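PDB 2PH5: homospermidine synthase from Legionella pneumophila subsp. pneumophila str. Philadelphia 1, which binds NAD and probably makes the polyamine homospermidine by an NAD-dependent aminobutyl transfer. Local coordinates for residues H165-A170 with N301-K306; W444-N449 with F467-N472. All blocks are in the same frame, centred on the assembly; numbering follows the deposited sequence.

Interaction 1. Residues H165-A170 with N301-K306; sequences HFIKEA and NFLTLK
Lys168 and Phe302 cross at about a right angle: the lysine brings its CE methylene to the far rim of the phenylalanine ring, 3.7 Å from Phe302 CZ. The neighbouring ring carbon CE2 lies only slightly farther off, so a single methylene meets two adjacent carbons, obliquely to the ring. Lys168 gets there by length. Its CA-CB bond does not aim at Phe302, but the chain is extended from CG onward and carries CE across to the ring. The ammonium group continues past the aromatic carbons to the backbone, where NZ donates to Glu419 O and, weakly, to Val421 O; these bonds hold the end of the buried lysine while its aliphatic part serves as a packing surface. From the other side, Phe302 points its CB toward helix 158-176, and with CG opposite the backbone N (chi1 -175°) the ring reaches out from the last turn of helix 295-302. Trp191 of helix 188-197 also meets this ring, their planes inclined at about 35°, and touches Lys168 as well.

Next to this pair, Ile167, one residue before Lys168, and Leu303, one after Phe302, point at each other, yet their branches come no closer than 4.4 Å, between Ile167 CG2 and Leu303 CD1. This is a light apolar touch, in keeping with a CA-CA separation of 10.3 Å. Leu303 is where the chain leaves helical geometry, before it enters strand 305-306.

The Ile167 side chain is about 9 Å from that of the NAD-binding residue Asn159 in the same helix. The arrangement is side-chain packing between a long helix, whose first residues contact the dinucleotide, and a helix C-terminus within the saccharopine dehydrogenase C-terminal domain family region.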
ATOM      1  N   HIS A 165      19.268 -10.457  21.388  1.00 27.58           N
ATOM      2  CA  HIS A 165      20.675 -10.790  21.241  1.00 27.55           C
ATOM      3  C   HIS A 165      21.387  -9.873  20.261  1.00 27.77           C
ATOM      4  O   HIS A 165      22.596  -9.672  20.375  1.00 30.02           O
ATOM      5  CB  HIS A 165      20.837 -12.244  20.815  1.00 26.83           C
ATOM      6  CG  HIS A 165      20.211 -13.207  21.766  1.00 26.20           C
ATOM      7  ND1 HIS A 165      19.310 -14.169  21.364  1.00 28.28           N
ATOM      8  CD2 HIS A 165      20.318 -13.328  23.108  1.00 27.43           C
ATOM      9  CE1 HIS A 165      18.886 -14.839  22.420  1.00 26.91           C
ATOM     10  NE2 HIS A 165      19.482 -14.348  23.491  1.00 29.64           N
ATOM     11  N   PHE A 166      20.654  -9.316  19.299  1.00 27.49           N
ATOM     12  CA  PHE A 166      21.275  -8.408  18.337  1.00 27.81           C
ATOM     13  C   PHE A 166      21.591  -7.076  19.014  1.00 27.82           C
ATOM     14  O   PHE A 166      22.606  -6.446  18.716  1.00 27.35           O
ATOM     15  CB  PHE A 166      20.370  -8.162  17.115  1.00 26.55           C
ATOM     16  CG  PHE A 166      20.314  -9.312  16.129  1.00 26.75           C
ATOM     17  CD1 PHE A 166      21.380 -10.202  15.994  1.00 26.44           C
ATOM     18  CD2 PHE A 166      19.205  -9.465  15.288  1.00 28.55           C
ATOM     19  CE1 PHE A 166      21.346 -11.224  15.038  1.00 27.31           C
ATOM     20  CE2 PHE A 166      19.157 -10.485  14.324  1.00 27.64           C
ATOM     21  CZ  PHE A 166      20.229 -11.364  14.198  1.00 29.39           C
ATOM     22  N   ILE A 167      20.732  -6.647  19.930  1.00 28.45           N
ATOM     23  CA  ILE A 167      20.971  -5.385  20.612  1.00 29.38           C
ATOM     24  C   ILE A 167      22.259  -5.450  21.432  1.00 28.88           C
ATOM     25  O   ILE A 167      23.080  -4.536  21.378  1.00 27.85           O
ATOM     26  CB  ILE A 167      19.768  -4.999  21.502  1.00 28.73           C
ATOM     27  CG1 ILE A 167      18.655  -4.428  20.613  1.00 27.84           C
ATOM     28  CG2 ILE A 167      20.195  -3.985  22.567  1.00 27.43           C
ATOM     29  CD1 ILE A 167      17.349  -4.137  21.334  1.00 28.22           C
ATOM     30  N   LYS A 168      22.451  -6.539  22.168  1.00 30.20           N
ATOM     31  CA  LYS A 168      23.657  -6.694  22.975  1.00 31.22           C
ATOM     32  C   LYS A 168      24.892  -6.735  22.082  1.00 32.11           C
ATOM     33  O   LYS A 168      25.920  -6.144  22.402  1.00 32.48           O
ATOM     34  CB  LYS A 168      23.600  -7.984  23.795  1.00 30.97           C
ATOM     35  CG  LYS A 168      22.588  -7.992  24.918  1.00 28.05           C
ATOM     36  CD  LYS A 168      22.594  -9.345  25.590  1.00 29.00           C
ATOM     37  CE  LYS A 168      21.722  -9.383  26.836  1.00 28.93           C
ATOM     38  NZ  LYS A 168      21.919 -10.677  27.550  1.00 30.18           N
ATOM     39  N   GLU A 169      24.797  -7.446  20.964  1.00 33.87           N
ATOM     40  CA  GLU A 169      25.931  -7.549  20.054  1.00 35.21           C
ATOM     41  C   GLU A 169      26.307  -6.168  19.535  1.00 35.12           C
ATOM     42  O   GLU A 169      27.480  -5.793  19.535  1.00 36.52           O
ATOM     43  CB  GLU A 169      25.601  -8.485  18.884  1.00 35.36           C
ATOM     44  CG  GLU A 169      26.770  -8.744  17.932  1.00 37.68           C
ATOM     45  CD  GLU A 169      27.819  -9.695  18.492  1.00 39.84           C
ATOM     46  OE1 GLU A 169      28.126  -9.609  19.698  1.00 42.41           O
ATOM     47  OE2 GLU A 169      28.351 -10.523  17.718  1.00 39.92           O
ATOM     48  N   ALA A 170      25.302  -5.405  19.115  1.00 34.64           N
ATOM     49  CA  ALA A 170      25.529  -4.063  18.590  1.00 34.80           C
ATOM     50  C   ALA A 170      26.108  -3.150  19.666  1.00 34.50           C
ATOM     51  O   ALA A 170      27.013  -2.356  19.404  1.00 35.05           O
ATOM     52  CB  ALA A 170      24.222  -3.481  18.051  1.00 33.63           C
ATOM     53  N   ASN A 301      12.778  -1.767  29.820  1.00 28.10           N
ATOM     54  CA  ASN A 301      13.126  -1.897  31.226  1.00 27.25           C
ATOM     55  C   ASN A 301      14.533  -2.477  31.356  1.00 28.67           C
ATOM     56  O   ASN A 301      15.308  -2.066  32.215  1.00 28.54           O
ATOM     57  CB  ASN A 301      12.123  -2.802  31.953  1.00 26.55           C
ATOM     58  CG  ASN A 301      10.748  -2.160  32.101  1.00 26.61           C
ATOM     59  OD1 ASN A 301      10.569  -0.977  31.805  1.00 26.73           O
ATOM     60  ND2 ASN A 301       9.779  -2.934  32.577  1.00 23.35           N
ATOM     61  N   PHE A 302      14.861  -3.431  30.492  1.00 30.14           N
ATOM     62  CA  PHE A 302      16.176  -4.062  30.509  1.00 31.55           C
ATOM     63  C   PHE A 302      17.280  -3.029  30.285  1.00 31.62           C
ATOM     64  O   PHE A 302      18.408  -3.222  30.720  1.00 33.22           O
ATOM     65  CB  PHE A 302      16.254  -5.136  29.421  1.00 31.59           C
ATOM     66  CG  PHE A 302      17.531  -5.927  29.436  1.00 33.96           C
ATOM     67  CD1 PHE A 302      17.792  -6.834  30.465  1.00 34.78           C
ATOM     68  CD2 PHE A 302      18.469  -5.779  28.417  1.00 34.17           C
ATOM     69  CE1 PHE A 302      18.970  -7.589  30.479  1.00 32.86           C
ATOM     70  CE2 PHE A 302      19.647  -6.525  28.421  1.00 34.83           C
ATOM     71  CZ  PHE A 302      19.897  -7.433  29.458  1.00 34.30           C
ATOM     72  N   LEU A 303      16.954  -1.934  29.607  1.00 30.65           N
ATOM     73  CA  LEU A 303      17.941  -0.890  29.339  1.00 31.42           C
ATOM     74  C   LEU A 303      17.635   0.385  30.108  1.00 32.47           C
ATOM     75  O   LEU A 303      18.052   1.474  29.717  1.00 28.52           O
ATOM     76  CB  LEU A 303      17.996  -0.579  27.847  1.00 28.37           C
ATOM     77  CG  LEU A 303      18.462  -1.754  26.996  1.00 29.87           C
ATOM     78  CD1 LEU A 303      18.269  -1.431  25.520  1.00 27.46           C
ATOM     79  CD2 LEU A 303      19.928  -2.057  27.316  1.00 28.42           C
ATOM     80  N   THR A 304      16.892   0.235  31.198  1.00 35.36           N
ATOM     81  CA  THR A 304      16.526   1.359  32.043  1.00 39.77           C
ATOM     82  C   THR A 304      17.559   1.517  33.155  1.00 43.43           C
ATOM     83  O   THR A 304      18.191   0.546  33.568  1.00 44.58           O
ATOM     84  CB  THR A 304      15.130   1.148  32.671  1.00 37.74           C
ATOM     85  OG1 THR A 304      14.132   1.224  31.649  1.00 38.18           O
ATOM     86  CG2 THR A 304      14.843   2.204  33.731  1.00 37.53           C
ATOM     87  N   LEU A 305      17.730   2.745  33.631  1.00 47.69           N
ATOM     88  CA  LEU A 305      18.685   3.027  34.692  1.00 52.37           C
ATOM     89  C   LEU A 305      18.079   4.012  35.691  1.00 56.04           C
ATOM     90  O   LEU A 305      17.326   4.919  35.321  1.00 54.88           O
ATOM     91  CB  LEU A 305      19.963   3.614  34.090  1.00 52.42           C
ATOM     92  CG  LEU A 305      21.303   3.281  34.749  1.00 53.01           C
ATOM     93  CD1 LEU A 305      21.525   1.769  34.759  1.00 52.73           C
ATOM     94  CD2 LEU A 305      22.423   3.971  33.975  1.00 52.63           C
ATOM     95  N   LYS A 306      18.412   3.827  36.964  1.00 60.67           N
ATOM     96  CA  LYS A 306      17.909   4.696  38.022  1.00 65.25           C
ATOM     97  C   LYS A 306      18.674   4.472  39.318  1.00 67.17           C
ATOM     98  O   LYS A 306      19.281   3.417  39.512  1.00 67.80           O
ATOM     99  CB  LYS A 306      16.413   4.447  38.238  1.00 66.38           C
ATOM    100  CG  LYS A 306      16.019   2.984  38.321  1.00 68.09           C
ATOM    101  CD  LYS A 306      14.502   2.834  38.357  1.00 70.25           C
ATOM    102  CE  LYS A 306      14.081   1.372  38.407  1.00 71.80           C
ATOM    103  NZ  LYS A 306      12.597   1.220  38.462  1.00 72.11           N
TER

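Interaction 2. Residues W444-N449 with F467-N472; sequences WTPLKN and FNIRVN
A type I beta turn from Thr445 to Lys448 faces the end of the short helix 466-469, the two backbones coming nearest at Pro446 and Ile469, with CA atoms 5.8 Å apart. The turn is closed by its backbone bond from Lys448 N to Thr445 O, 3.3 Å long. Thr445 OG1 accepts from Leu447 N as an ST turn, although the placing of that nitrogen is less certain.

Two side chains at the bend, Pro446 and Leu447, make the contact. Pro446 directs its ring at the helix: CG lies 3.7 Å from Ile469 CG1, and CB is about equally far from that carbon and from Asn468 O. The pyrrolidine and the isoleucine chain run obliquely to each other. Ile469 has CG1 opposite its carbonyl carbon (chi1 -65°), which places this branch beside the proline; the same side chain also touches Val276 of strand 275-278.

Leu447 uses a single methyl. Its CD1 rests against the carboxamide of Asn468, 3.4 Å from CG and 3.5 Å from OD1, with ND2 and CB also close by. An apolar group therefore lies against an amide whose polar work is done elsewhere: Asn468 OD1 accepts from Asp459 N, and ND2 is likewise hydrogen-bonded outside the contact. The bond to Asp459 would limit rotation of the amide and so present it to the methyl in a settled orientation.

Behind the proline, Pro446 N sits 3.6 Å above the plane of the Trp444 indole, toward its rim, and Trp464 touches the Pro446 side chain. Far from the annotated NAD-binding residues, the contact is plain packing in the C-terminal region: a proline-containing beta turn after strand 436-442 lies against the final short helix, whose Ile469 is in turn backbone-bonded to Arg277 of strand 275-278.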
ATOM      1  N   TRP A 444      22.627   8.525   8.017  1.00 29.32           N
ATOM      2  CA  TRP A 444      21.206   8.811   7.870  1.00 26.90           C
ATOM      3  C   TRP A 444      20.556   9.262   9.179  1.00 26.49           C
ATOM      4  O   TRP A 444      20.944   8.819  10.261  1.00 25.22           O
ATOM      5  CB  TRP A 444      20.469   7.557   7.400  1.00 25.04           C
ATOM      6  CG  TRP A 444      18.982   7.648   7.604  1.00 26.03           C
ATOM      7  CD1 TRP A 444      18.067   8.142   6.723  1.00 25.03           C
ATOM      8  CD2 TRP A 444      18.246   7.299   8.792  1.00 24.87           C
ATOM      9  NE1 TRP A 444      16.811   8.125   7.283  1.00 25.44           N
ATOM     10  CE2 TRP A 444      16.893   7.615   8.550  1.00 23.11           C
ATOM     11  CE3 TRP A 444      18.602   6.756  10.035  1.00 26.21           C
ATOM     12  CZ2 TRP A 444      15.888   7.404   9.506  1.00 23.50           C
ATOM     13  CZ3 TRP A 444      17.600   6.548  10.990  1.00 26.21           C
ATOM     14  CH2 TRP A 444      16.260   6.873  10.715  1.00 24.27           C
ATOM     15  N   THR A 445      19.564  10.141   9.069  1.00 24.43           N
ATOM     16  CA  THR A 445      18.786  10.586  10.220  1.00 26.73           C
ATOM     17  C   THR A 445      17.418  10.913   9.646  1.00 27.01           C
ATOM     18  O   THR A 445      17.292  11.163   8.454  1.00 26.77           O
ATOM     19  CB  THR A 445      19.333  11.866  10.898  1.00 26.39           C
ATOM     20  OG1 THR A 445      18.696  13.013  10.323  1.00 25.48           O
ATOM     21  CG2 THR A 445      20.834  11.977  10.722  1.00 24.76           C
ATOM     22  N   PRO A 446      16.371  10.908  10.483  1.00 28.58           N
ATOM     23  CA  PRO A 446      15.030  11.220   9.971  1.00 28.71           C
ATOM     24  C   PRO A 446      14.885  12.682   9.579  1.00 28.73           C
ATOM     25  O   PRO A 446      13.806  13.127   9.195  1.00 28.21           O
ATOM     26  CB  PRO A 446      14.116  10.840  11.134  1.00 26.66           C
ATOM     27  CG  PRO A 446      14.967  11.087  12.327  1.00 29.18           C
ATOM     28  CD  PRO A 446      16.318  10.529  11.908  1.00 28.96           C
ATOM     29  N   LEU A 447      15.988  13.416   9.667  1.00 31.58           N
ATOM     30  CA  LEU A 447      15.985  14.838   9.346  1.00 35.47           C
ATOM     31  C   LEU A 447      16.478  15.168   7.938  1.00 38.70           C
ATOM     32  O   LEU A 447      16.184  16.241   7.414  1.00 39.42           O
ATOM     33  CB  LEU A 447      16.813  15.599  10.381  1.00 31.62           C
ATOM     34  CG  LEU A 447      16.081  16.623  11.246  1.00 32.19           C
ATOM     35  CD1 LEU A 447      14.764  16.073  11.742  1.00 32.58           C
ATOM     36  CD2 LEU A 447      16.980  17.009  12.420  1.00 32.59           C
ATOM     37  N   LYS A 448      17.221  14.259   7.320  1.00 42.17           N
ATOM     38  CA  LYS A 448      17.719  14.528   5.981  1.00 46.90           C
ATOM     39  C   LYS A 448      16.915  13.842   4.887  1.00 48.40           C
ATOM     40  O   LYS A 448      16.044  13.016   5.168  1.00 48.55           O
ATOM     41  CB  LYS A 448      19.198  14.153   5.874  1.00 48.34           C
ATOM     42  CG  LYS A 448      19.551  12.801   6.424  1.00 49.22           C
ATOM     43  CD  LYS A 448      20.846  12.894   7.216  1.00 52.80           C
ATOM     44  CE  LYS A 448      21.972  13.508   6.397  1.00 52.17           C
ATOM     45  NZ  LYS A 448      23.168  13.762   7.249  1.00 52.99           N
ATOM     46  N   ASN A 449      17.217  14.204   3.641  1.00 50.33           N
ATOM     47  CA  ASN A 449      16.535  13.678   2.459  1.00 51.89           C
ATOM     48  C   ASN A 449      15.058  14.025   2.539  1.00 52.87           C
ATOM     49  O   ASN A 449      14.232  13.463   1.820  1.00 52.69           O
ATOM     50  CB  ASN A 449      16.702  12.165   2.344  1.00 52.73           C
ATOM     51  CG  ASN A 449      18.151  11.751   2.221  1.00 54.60           C
ATOM     52  OD1 ASN A 449      18.884  12.258   1.369  1.00 55.20           O
ATOM     53  ND2 ASN A 449      18.575  10.817   3.072  1.00 54.76           N
ATOM     54  N   PHE A 467       9.290  13.047  17.656  1.00 20.96           N
ATOM     55  CA  PHE A 467       8.587  14.096  16.928  1.00 21.34           C
ATOM     56  C   PHE A 467       9.021  14.110  15.446  1.00 21.32           C
ATOM     57  O   PHE A 467       8.217  14.424  14.566  1.00 21.57           O
ATOM     58  CB  PHE A 467       8.893  15.445  17.593  1.00 21.07           C
ATOM     59  CG  PHE A 467       8.036  16.581  17.118  1.00 19.58           C
ATOM     60  CD1 PHE A 467       6.694  16.657  17.466  1.00 20.67           C
ATOM     61  CD2 PHE A 467       8.587  17.598  16.354  1.00 21.04           C
ATOM     62  CE1 PHE A 467       5.913  17.738  17.060  1.00 22.24           C
ATOM     63  CE2 PHE A 467       7.818  18.684  15.941  1.00 22.54           C
ATOM     64  CZ  PHE A 467       6.477  18.755  16.295  1.00 21.23           C
ATOM     65  N   ASN A 468      10.283  13.766  15.175  1.00 21.12           N
ATOM     66  CA  ASN A 468      10.798  13.744  13.799  1.00 22.83           C
ATOM     67  C   ASN A 468      10.617  12.392  13.108  1.00 24.13           C
ATOM     68  O   ASN A 468      10.484  12.321  11.885  1.00 23.68           O
ATOM     69  CB  ASN A 468      12.295  14.082  13.750  1.00 22.79           C
ATOM     70  CG  ASN A 468      12.611  15.457  14.295  1.00 24.94           C
ATOM     71  OD1 ASN A 468      12.014  16.461  13.888  1.00 25.48           O
ATOM     72  ND2 ASN A 468      13.570  15.516  15.214  1.00 24.84           N
ATOM     73  N   ILE A 469      10.627  11.320  13.892  1.00 25.85           N
ATOM     74  CA  ILE A 469      10.500   9.979  13.339  1.00 26.81           C
ATOM     75  C   ILE A 469       9.074   9.625  12.915  1.00 28.13           C
ATOM     76  O   ILE A 469       8.864   9.086  11.827  1.00 26.75           O
ATOM     77  CB  ILE A 469      11.061   8.944  14.337  1.00 26.22           C
ATOM     78  CG1 ILE A 469      12.572   9.186  14.488  1.00 26.65           C
ATOM     79  CG2 ILE A 469      10.787   7.519  13.843  1.00 23.75           C
ATOM     80  CD1 ILE A 469      13.203   8.566  15.717  1.00 28.28           C
ATOM     81  N   ARG A 470       8.093   9.943  13.749  1.00 29.39           N
ATOM     82  CA  ARG A 470       6.722   9.643  13.384  1.00 32.65           C
ATOM     83  C   ARG A 470       6.267  10.484  12.196  1.00 35.15           C
ATOM     84  O   ARG A 470       6.339  11.710  12.225  1.00 35.61           O
ATOM     85  CB  ARG A 470       5.765   9.896  14.538  1.00 32.48           C
ATOM     86  CG  ARG A 470       4.357   9.481  14.179  1.00 31.13           C
ATOM     87  CD  ARG A 470       3.375  10.076  15.107  1.00 30.39           C
ATOM     88  NE  ARG A 470       2.012   9.690  14.785  1.00 28.80           N
ATOM     89  CZ  ARG A 470       0.995   9.875  15.616  1.00 29.88           C
ATOM     90  NH1 ARG A 470      -0.233   9.506  15.274  1.00 31.52           N
ATOM     91  NH2 ARG A 470       1.218  10.424  16.803  1.00 28.33           N
ATOM     92  N   VAL A 471       5.787   9.807  11.161  1.00 38.89           N
ATOM     93  CA  VAL A 471       5.313  10.465   9.958  1.00 41.71           C
ATOM     94  C   VAL A 471       3.953  11.093  10.224  1.00 46.22           C
ATOM     95  O   VAL A 471       2.923  10.437  10.100  1.00 47.38           O
ATOM     96  CB  VAL A 471       5.207   9.452   8.803  1.00 38.98           C
ATOM     97  CG1 VAL A 471       4.673  10.125   7.546  1.00 35.69           C
ATOM     98  CG2 VAL A 471       6.574   8.844   8.544  1.00 36.94           C
ATOM     99  N   ASN A 472       3.954  12.365  10.606  1.00 52.87           N
ATOM    100  CA  ASN A 472       2.715  13.073  10.891  1.00 58.26           C
ATOM    101  C   ASN A 472       2.083  13.619   9.621  1.00 61.46           C
ATOM    102  O   ASN A 472       2.693  14.399   8.885  1.00 61.77           O
ATOM    103  CB  ASN A 472       2.953  14.224  11.877  1.00 60.62           C
ATOM    104  CG  ASN A 472       2.968  13.766  13.335  1.00 63.59           C
ATOM    105  OD1 ASN A 472       3.851  13.015  13.758  1.00 66.56           O
ATOM    106  ND2 ASN A 472       1.986  14.224  14.110  1.00 63.46           N
TER

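How the interactions relate
Both contacts are built largely from buried residues and rest on packing, but they join different elements. Interaction 1 lies about 15 Å from the chain centre and joins a long helix to the C-terminal end of another and the residue that follows it, with the Ile167 side chain still about 13 Å from the bound NAD; interaction 2, about 25 Å out, joins a turn to a short helix only a brief way farther along the chain. Their centres are 24 Å apart. In each, a polar side chain offers carbon to an apolar neighbour while its polar end bonds to a third part of the chain: a lysine methylene meets a ring in interaction 1, a leucine methyl an amide in interaction 2.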